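Local coordinates for uncharacterized protein (Bacteroides ovatus, PDB 4E6F), which is of unknown function but belongs to the DUF4468 family, whose members carry a TBP-like fold of helices packed on a curved antiparallel sheet, at residues 49-63 / 70-82. Numbering follows the deposited sequence. Where two conformers were deposited one is given.
Sequences MDERLKENKNIDSRI and KGTIAGVGEEWIV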
HETATM    1  N   MSE A  49       7.697 -10.724   0.926  1.00 13.99           N
HETATM    2  CA  MSE A  49       7.842  -9.674  -0.067  1.00 12.38           C
HETATM    3  C   MSE A  49       8.286 -10.237  -1.414  1.00 15.16           C
HETATM    4  O   MSE A  49       7.816  -9.778  -2.449  1.00 15.77           O
HETATM    5  CB  MSE A  49       8.795  -8.568   0.388  1.00 12.90           C
HETATM    6  CG  MSE A  49       8.580  -7.324  -0.471  1.00 14.66           C
HETATM    7 SE   MSE A  49       9.931  -5.965  -0.221  0.75 17.03          SE
HETATM    8  CE  MSE A  49       9.529  -5.534   1.621  1.00 14.29           C
ATOM      9  N   ASP A  50       9.177 -11.246  -1.389  1.00 14.55           N
ATOM     10  CA  ASP A  50       9.632 -11.865  -2.633  1.00 15.01           C
ATOM     11  C   ASP A  50       8.442 -12.449  -3.404  1.00 19.48           C
ATOM     12  O   ASP A  50       8.272 -12.163  -4.584  1.00 17.46           O
ATOM     13  CB  ASP A  50      10.670 -12.955  -2.328  1.00 17.50           C
ATOM     14  CG  ASP A  50      11.317 -13.560  -3.550  1.00 26.14           C
ATOM     15  OD1 ASP A  50      11.443 -12.850  -4.566  1.00 26.32           O
ATOM     16  OD2 ASP A  50      11.731 -14.724  -3.475  1.00 33.28           O
ATOM     17  N   GLU A  51       7.600 -13.247  -2.721  1.00 17.43           N
ATOM     18  CA  GLU A  51       6.445 -13.854  -3.371  0.50 18.07           C
ATOM     19  C   GLU A  51       5.401 -12.812  -3.766  1.00 20.79           C
ATOM     20  O   GLU A  51       4.837 -12.886  -4.862  1.00 20.81           O
ATOM     21  CB  GLU A  51       5.817 -14.927  -2.466  0.50 20.26           C
ATOM     22  CG  GLU A  51       6.697 -16.157  -2.281  0.50 28.10           C
ATOM     23  CD  GLU A  51       7.082 -16.921  -3.537  0.50 41.65           C
ATOM     24  OE1 GLU A  51       6.217 -17.100  -4.425  0.50 34.70           O
ATOM     25  OE2 GLU A  51       8.257 -17.341  -3.632  0.50 38.02           O
ATOM     26  N   ARG A  52       5.154 -11.815  -2.903  1.00 17.03           N
ATOM     27  CA  ARG A  52       4.170 -10.772  -3.189  1.00 15.99           C
ATOM     28  C   ARG A  52       4.561  -9.955  -4.429  1.00 18.25           C
ATOM     29  O   ARG A  52       3.704  -9.612  -5.240  1.00 17.75           O
ATOM     30  CB  ARG A  52       3.978  -9.857  -1.957  1.00 15.78           C
ATOM     31  CG  ARG A  52       3.079  -8.636  -2.174  1.00 19.66           C
ATOM     32  CD  ARG A  52       1.641  -9.030  -2.551  1.00 20.33           C
ATOM     33  NE  ARG A  52       0.810  -7.852  -2.765  1.00 22.00           N
ATOM     34  CZ  ARG A  52       0.831  -7.095  -3.857  1.00 24.19           C
ATOM     35  NH1 ARG A  52       1.626  -7.409  -4.882  1.00 19.60           N
ATOM     36  NH2 ARG A  52       0.070  -6.013  -3.932  1.00 20.89           N
ATOM     37  N   LEU A  53       5.851  -9.634  -4.574  1.00 14.29           N
ATOM     38  CA  LEU A  53       6.262  -8.858  -5.740  1.00 14.43           C
ATOM     39  C   LEU A  53       6.360  -9.745  -6.989  1.00 19.06           C
ATOM     40  O   LEU A  53       6.073  -9.260  -8.081  1.00 17.79           O
ATOM     41  CB  LEU A  53       7.575  -8.099  -5.454  1.00 13.70           C
ATOM     42  CG  LEU A  53       7.387  -6.985  -4.380  1.00 15.96           C
ATOM     43  CD1 LEU A  53       8.722  -6.332  -4.002  1.00 15.49           C
ATOM     44  CD2 LEU A  53       6.441  -5.900  -4.849  1.00 15.00           C
ATOM     45  N   LYS A  54       6.716 -11.039  -6.833  1.00 16.72           N
ATOM     46  CA  LYS A  54       6.738 -11.948  -7.989  0.50 18.15           C
ATOM     47  C   LYS A  54       5.332 -12.061  -8.564  1.00 22.18           C
ATOM     48  O   LYS A  54       5.182 -12.183  -9.776  1.00 22.19           O
ATOM     49  CB  LYS A  54       7.284 -13.332  -7.611  0.50 20.56           C
ATOM     50  CG  LYS A  54       8.795 -13.392  -7.720  0.50 24.74           C
ATOM     51  CD  LYS A  54       9.393 -14.665  -7.121  0.50 29.51           C
ATOM     52  CE  LYS A  54      10.825 -14.883  -7.568  0.50 32.61           C
ATOM     53  NZ  LYS A  54      11.773 -13.856  -7.036  0.50 30.74           N
ATOM     54  N   GLU A  55       4.294 -11.956  -7.696  1.00 19.67           N
ATOM     55  CA  GLU A  55       2.891 -12.053  -8.135  1.00 20.47           C
ATOM     56  C   GLU A  55       2.492 -10.917  -9.075  1.00 23.23           C
ATOM     57  O   GLU A  55       1.564 -11.095  -9.861  1.00 23.73           O
ATOM     58  CB  GLU A  55       1.943 -12.115  -6.933  1.00 21.71           C
ATOM     59  CG  GLU A  55       1.892 -13.503  -6.303  1.00 30.10           C
ATOM     60  CD  GLU A  55       1.345 -13.589  -4.889  1.00 49.28           C
ATOM     61  OE1 GLU A  55       0.808 -12.575  -4.391  1.00 35.00           O
ATOM     62  OE2 GLU A  55       1.490 -14.663  -4.262  1.00 41.66           O
ATOM     63  N   ASN A  56       3.210  -9.779  -9.046  1.00 19.18           N
ATOM     64  CA  ASN A  56       2.945  -8.668  -9.968  1.00 18.72           C
ATOM     65  C   ASN A  56       3.283  -9.043 -11.420  1.00 23.58           C
ATOM     66  O   ASN A  56       2.775  -8.416 -12.346  1.00 23.10           O
ATOM     67  CB  ASN A  56       3.726  -7.425  -9.563  1.00 17.84           C
ATOM     68  CG  ASN A  56       3.283  -6.820  -8.248  1.00 21.81           C
ATOM     69  OD1 ASN A  56       2.263  -7.212  -7.670  1.00 20.80           O
ATOM     70  ND2 ASN A  56       4.016  -5.795  -7.774  1.00 18.15           N
ATOM     71  N   LYS A  57       4.164 -10.049 -11.605  1.00 21.84           N
ATOM     72  CA  LYS A  57       4.568 -10.593 -12.915  1.00 22.40           C
ATOM     73  C   LYS A  57       5.109  -9.501 -13.866  1.00 26.62           C
ATOM     74  O   LYS A  57       4.678  -9.399 -15.020  1.00 26.23           O
ATOM     75  CB  LYS A  57       3.402 -11.364 -13.580  1.00 24.76           C
ATOM     76  CG  LYS A  57       2.931 -12.560 -12.764  1.00 30.15           C
ATOM     77  CD  LYS A  57       1.765 -13.301 -13.452  1.00 37.69           C
ATOM     78  CE  LYS A  57       0.425 -12.635 -13.226  1.00 49.07           C
ATOM     79  NZ  LYS A  57      -0.660 -13.314 -13.986  1.00 61.46           N
ATOM     80  N   ASN A  58       6.038  -8.672 -13.374  1.00 21.77           N
ATOM     81  CA  ASN A  58       6.700  -7.676 -14.219  1.00 22.00           C
ATOM     82  C   ASN A  58       8.106  -7.405 -13.697  1.00 24.04           C
ATOM     83  O   ASN A  58       8.407  -7.646 -12.515  1.00 23.11           O
ATOM     84  CB  ASN A  58       5.917  -6.370 -14.407  1.00 21.59           C
ATOM     85  CG  ASN A  58       5.641  -5.616 -13.131  1.00 26.51           C
ATOM     86  OD1 ASN A  58       6.550  -5.241 -12.373  1.00 20.75           O
ATOM     87  ND2 ASN A  58       4.372  -5.345 -12.894  1.00 22.92           N
ATOM     88  N   ILE A  59       8.966  -6.874 -14.578  1.00 23.04           N
ATOM     89  CA  ILE A  59      10.358  -6.588 -14.243  1.00 23.64           C
ATOM     90  C   ILE A  59      10.514  -5.387 -13.278  1.00 25.59           C
ATOM     91  O   ILE A  59      11.556  -5.272 -12.636  1.00 24.38           O
ATOM     92  CB  ILE A  59      11.197  -6.415 -15.539  1.00 28.99           C
ATOM     93  CG1 ILE A  59      10.725  -5.194 -16.374  1.00 30.28           C
ATOM     94  CG2 ILE A  59      11.165  -7.727 -16.361  1.00 31.31           C
ATOM     95  CD1 ILE A  59      11.699  -4.804 -17.564  1.00 40.27           C
ATOM     96  N   ASP A  60       9.474  -4.549 -13.120  1.00 21.60           N
ATOM     97  CA  ASP A  60       9.536  -3.387 -12.220  1.00 21.14           C
ATOM     98  C   ASP A  60       9.047  -3.729 -10.801  1.00 20.97           C
ATOM     99  O   ASP A  60       8.811  -2.827  -9.980  1.00 20.08           O
ATOM    100  CB  ASP A  60       8.732  -2.223 -12.812  1.00 23.29           C
ATOM    101  CG  ASP A  60       9.437  -1.615 -14.015  1.00 30.38           C
ATOM    102  OD1 ASP A  60      10.425  -0.888 -13.815  1.00 34.36           O
ATOM    103  OD2 ASP A  60       9.056  -1.944 -15.148  1.00 34.66           O
ATOM    104  N   SER A  61       8.942  -5.043 -10.498  1.00 15.63           N
ATOM    105  CA  SER A  61       8.528  -5.527  -9.185  1.00 14.76           C
ATOM    106  C   SER A  61       9.564  -6.494  -8.643  1.00 17.65           C
ATOM    107  O   SER A  61       9.751  -7.590  -9.182  1.00 18.01           O
ATOM    108  CB  SER A  61       7.158  -6.182  -9.285  1.00 16.92           C
ATOM    109  OG  SER A  61       6.204  -5.209  -9.699  1.00 17.55           O
ATOM    110  N   ARG A  62      10.286  -6.079  -7.584  1.00 13.64           N
ATOM    111  CA  ARG A  62      11.345  -6.913  -7.026  1.00 13.70           C
ATOM    112  C   ARG A  62      11.859  -6.329  -5.714  1.00 14.45           C
ATOM    113  O   ARG A  62      11.719  -5.104  -5.463  1.00 13.95           O
ATOM    114  CB  ARG A  62      12.533  -6.987  -8.034  1.00 16.88           C
ATOM    115  CG  ARG A  62      13.041  -5.586  -8.445  1.00 18.09           C
ATOM    116  CD  ARG A  62      14.195  -5.639  -9.420  1.00 20.54           C
ATOM    117  NE  ARG A  62      13.722  -6.196 -10.684  1.00 21.19           N
ATOM    118  CZ  ARG A  62      14.515  -6.743 -11.590  1.00 29.12           C
ATOM    119  NH1 ARG A  62      15.829  -6.765 -11.403  1.00 23.02           N
ATOM    120  NH2 ARG A  62      14.006  -7.257 -12.701  1.00 24.87           N
ATOM    121  N   ILE A  63      12.505  -7.183  -4.896  1.00 12.42           N
ATOM    122  CA  ILE A  63      13.196  -6.691  -3.703  1.00 11.82           C
ATOM    123  C   ILE A  63      14.453  -5.997  -4.204  1.00 14.64           C
ATOM    124  O   ILE A  63      15.172  -6.568  -5.035  1.00 15.34           O
ATOM    125  CB  ILE A  63      13.549  -7.837  -2.746  1.00 13.73           C
ATOM    126  CG1 ILE A  63      12.264  -8.533  -2.252  1.00 14.07           C
ATOM    127  CG2 ILE A  63      14.378  -7.295  -1.549  1.00 13.63           C
ATOM    128  CD1 ILE A  63      12.505  -9.679  -1.274  1.00 15.38           C
ATOM    129  N   LYS A  70      20.291  -5.133  10.374  1.00 27.18           N
ATOM    130  CA  LYS A  70      19.353  -4.052  10.707  1.00 26.89           C
ATOM    131  C   LYS A  70      17.895  -4.427  10.514  1.00 29.91           C
ATOM    132  O   LYS A  70      17.027  -3.625  10.859  1.00 32.05           O
ATOM    133  CB  LYS A  70      19.638  -2.806   9.892  1.00 27.35           C
ATOM    134  CG  LYS A  70      20.917  -2.125  10.263  1.00 36.46           C
ATOM    135  CD  LYS A  70      21.033  -0.857   9.481  1.00 30.50           C
ATOM    136  CE  LYS A  70      22.356  -0.184   9.734  1.00 44.57           C
ATOM    137  NZ  LYS A  70      22.508   1.020   8.880  1.00 47.21           N
ATOM    138  N   GLY A  71      17.646  -5.622   9.983  1.00 22.83           N
ATOM    139  CA  GLY A  71      16.313  -6.161   9.739  1.00 20.77           C
ATOM    140  C   GLY A  71      15.479  -5.290   8.813  1.00 20.37           C
ATOM    141  O   GLY A  71      14.255  -5.256   8.959  1.00 18.39           O
ATOM    142  N   THR A  72      16.126  -4.597   7.837  1.00 16.98           N
ATOM    143  CA  THR A  72      15.407  -3.729   6.896  0.50 14.72           C
ATOM    144  C   THR A  72      15.344  -4.363   5.516  1.00 15.65           C
ATOM    145  O   THR A  72      16.316  -4.985   5.060  1.00 14.95           O
ATOM    146  CB  THR A  72      15.994  -2.303   6.811  0.50 18.10           C
ATOM    147  OG1 THR A  72      17.414  -2.343   6.658  0.50 13.28           O
ATOM    148  CG2 THR A  72      15.604  -1.430   8.004  0.50 18.19           C
ATOM    149  N   ILE A  73      14.184  -4.229   4.863  1.00 13.51           N
ATOM    150  CA  ILE A  73      13.958  -4.781   3.530  1.00 12.33           C
ATOM    151  C   ILE A  73      13.203  -3.755   2.728  1.00 13.53           C
ATOM    152  O   ILE A  73      12.234  -3.180   3.253  1.00 14.38           O
ATOM    153  CB  ILE A  73      13.122  -6.092   3.604  1.00 15.35           C
ATOM    154  CG1 ILE A  73      13.636  -7.061   4.687  1.00 17.44           C
ATOM    155  CG2 ILE A  73      13.026  -6.784   2.225  1.00 15.02           C
ATOM    156  CD1 ILE A  73      12.510  -7.989   5.179  1.00 21.31           C
ATOM    157  N   ALA A  74      13.579  -3.547   1.476  1.00 10.94           N
ATOM    158  CA  ALA A  74      12.771  -2.671   0.638  1.00 10.74           C
ATOM    159  C   ALA A  74      12.615  -3.269  -0.736  1.00 12.41           C
ATOM    160  O   ALA A  74      13.556  -3.846  -1.288  1.00 12.25           O
ATOM    161  CB  ALA A  74      13.365  -1.277   0.533  1.00 11.84           C
ATOM    162  N   GLY A  75      11.427  -3.089  -1.293  1.00 12.06           N
ATOM    163  CA  GLY A  75      11.159  -3.559  -2.643  1.00 12.48           C
ATOM    164  C   GLY A  75      10.389  -2.517  -3.407  1.00 14.55           C
ATOM    165  O   GLY A  75       9.819  -1.588  -2.812  1.00 13.06           O
ATOM    166  N   VAL A  76      10.388  -2.649  -4.721  1.00 11.88           N
ATOM    167  CA  VAL A  76       9.600  -1.764  -5.567  1.00 11.80           C
ATOM    168  C   VAL A  76       8.571  -2.604  -6.297  1.00 15.18           C
ATOM    169  O   VAL A  76       8.812  -3.774  -6.575  1.00 13.99           O
ATOM    170  CB  VAL A  76      10.442  -0.904  -6.529  1.00 14.53           C
ATOM    171  CG1 VAL A  76      11.372   0.013  -5.712  1.00 13.81           C
ATOM    172  CG2 VAL A  76      11.238  -1.771  -7.526  1.00 15.45           C
ATOM    173  N   GLY A  77       7.427  -2.007  -6.568  1.00 14.39           N
ATOM    174  CA  GLY A  77       6.361  -2.717  -7.250  1.00 14.68           C
ATOM    175  C   GLY A  77       5.652  -1.857  -8.268  1.00 16.67           C
ATOM    176  O   GLY A  77       5.646  -0.619  -8.185  1.00 15.36           O
ATOM    177  N   GLU A  78       5.014  -2.543  -9.210  1.00 14.52           N
ATOM    178  CA  GLU A  78       4.237  -1.895 -10.256  1.00 14.44           C
ATOM    179  C   GLU A  78       3.035  -2.774 -10.526  1.00 17.98           C
ATOM    180  O   GLU A  78       3.181  -3.983 -10.749  1.00 18.19           O
ATOM    181  CB  GLU A  78       5.085  -1.705 -11.515  1.00 16.55           C
ATOM    182  CG  GLU A  78       4.311  -1.018 -12.633  1.00 19.39           C
ATOM    183  CD  GLU A  78       5.160  -0.863 -13.875  1.00 28.78           C
ATOM    184  OE1 GLU A  78       6.079  -0.014 -13.866  1.00 21.78           O
ATOM    185  OE2 GLU A  78       4.908  -1.597 -14.857  1.00 27.29           O
ATOM    186  N   GLU A  79       1.843  -2.183 -10.465  1.00 16.51           N
ATOM    187  CA  GLU A  79       0.603  -2.940 -10.690  1.00 16.44           C
ATOM    188  C   GLU A  79      -0.440  -2.097 -11.350  1.00 18.99           C
ATOM    189  O   GLU A  79      -0.339  -0.867 -11.336  1.00 16.62           O
ATOM    190  CB  GLU A  79      -0.005  -3.385  -9.342  1.00 16.87           C
ATOM    191  CG  GLU A  79       0.760  -4.427  -8.559  1.00 20.75           C
ATOM    192  CD  GLU A  79       0.075  -4.769  -7.253  1.00 23.85           C
ATOM    193  OE1 GLU A  79      -1.119  -5.154  -7.276  1.00 22.25           O
ATOM    194  OE2 GLU A  79       0.741  -4.671  -6.201  1.00 20.59           O
ATOM    195  N   TRP A  80      -1.506  -2.757 -11.831  1.00 17.52           N
ATOM    196  CA  TRP A  80      -2.705  -2.054 -12.251  1.00 18.09           C
ATOM    197  C   TRP A  80      -3.655  -1.981 -11.075  1.00 20.95           C
ATOM    198  O   TRP A  80      -3.840  -2.990 -10.366  1.00 19.66           O
ATOM    199  CB  TRP A  80      -3.424  -2.791 -13.404  1.00 18.23           C
ATOM    200  CG  TRP A  80      -2.651  -2.798 -14.683  1.00 20.37           C
ATOM    201  CD1 TRP A  80      -2.068  -3.877 -15.281  1.00 24.20           C
ATOM    202  CD2 TRP A  80      -2.407  -1.677 -15.548  1.00 20.84           C
ATOM    203  NE1 TRP A  80      -1.477  -3.500 -16.469  1.00 24.30           N
ATOM    204  CE2 TRP A  80      -1.639  -2.149 -16.638  1.00 25.29           C
ATOM    205  CE3 TRP A  80      -2.746  -0.310 -15.499  1.00 21.96           C
ATOM    206  CZ2 TRP A  80      -1.222  -1.311 -17.684  1.00 25.16           C
ATOM    207  CZ3 TRP A  80      -2.306   0.524 -16.519  1.00 24.14           C
ATOM    208  CH2 TRP A  80      -1.560   0.022 -17.600  1.00 25.34           C
ATOM    209  N   ILE A  81      -4.292  -0.813 -10.893  1.00 16.47           N
ATOM    210  CA  ILE A  81      -5.388  -0.620  -9.944  1.00 15.74           C
ATOM    211  C   ILE A  81      -6.632  -0.383 -10.800  1.00 19.27           C
ATOM    212  O   ILE A  81      -6.652   0.581 -11.565  1.00 18.29           O
ATOM    213  CB  ILE A  81      -5.145   0.512  -8.923  1.00 18.53           C
ATOM    214  CG1 ILE A  81      -4.063   0.097  -7.884  1.00 18.22           C
ATOM    215  CG2 ILE A  81      -6.464   0.865  -8.203  1.00 19.77           C
ATOM    216  CD1 ILE A  81      -3.686   1.249  -6.968  1.00 20.07           C
ATOM    217  N   VAL A  82      -7.631  -1.259 -10.707  1.00 16.64           N
ATOM    218  CA  VAL A  82      -8.839  -1.094 -11.521  1.00 17.30           C
ATOM    219  C   VAL A  82      -9.865  -0.265 -10.752  1.00 20.06           C
ATOM    220  O   VAL A  82     -10.215  -0.612  -9.624  1.00 20.53           O
ATOM    221  CB  VAL A  82      -9.406  -2.477 -11.952  1.00 21.24           C
ATOM    222  CG1 VAL A  82     -10.765  -2.350 -12.684  1.00 21.13           C
ATOM    223  CG2 VAL A  82      -8.381  -3.205 -12.820  1.00 21.13           C
TER
HETATM  224  O   HOH W   1       1.280  -6.295 -11.795  1.00 35.97           O
HETATM  225  O   HOH W   2       6.957  -3.255 -15.575  1.00 32.18           O
HETATM  226  O   HOH W   3       7.524   1.111 -15.737  1.00 48.58           O
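Arg52 reaches from helix 38-54 to Glu79 on strand 72-85, its NH2 forming a salt bridge with OE2 of Glu79 at 2.7 Å on the syn side of the carboxylate. With CG anti to the backbone N (chi1 174°) and a bend at chi2, the guanidinium presents its edge, and NH1 of the same group donates to OD1 of Asn56 at 2.9 Å. Tyr97 completes this network, its hydroxyl hydrogen-bonded to both Glu79 OE2 and Asn56 ND2. With an alanine here, the Glu79 carboxylate is likely to lose its countercharge in this contact, and Asn56 OD1 the Arg52 donor.

Ser61 OG works in both directions: it accepts from Asn56 ND2 and from Glu78 N (3.0 Å from OG), and donates to Asn58 OD1. The amide of Asn58 then gives its ND2 to Glu78 O at 2.8 Å, a fairly straight bond that comes from above the carbonyl plane; a water between Asn56 O and Glu78 O donates to the same oxygen. Beyond the turn, Arg62 and Val76 form a hydrogen-bonded antiparallel pair, which begins the hairpin of strands 62-67 and 72-85.

On the helix side, Met49 lays its selenium 3.4 Å from Gly75 N, and a CB on Gly75 would clash with it and with Leu53. Near the turn, the side chains of Asp60 and Glu78 lie side by side and point the same way, OD2 to OE1 3.8 Å; one water donates to Asp60 OD2 and Glu78 OE2, a second to Glu78 OE1 and only weakly to Asp60 OD2. Polar side chains thus tie the helix-to-strand turn to the sheet through shared donors and acceptors, while water probably eases the acidic pair's repulsion.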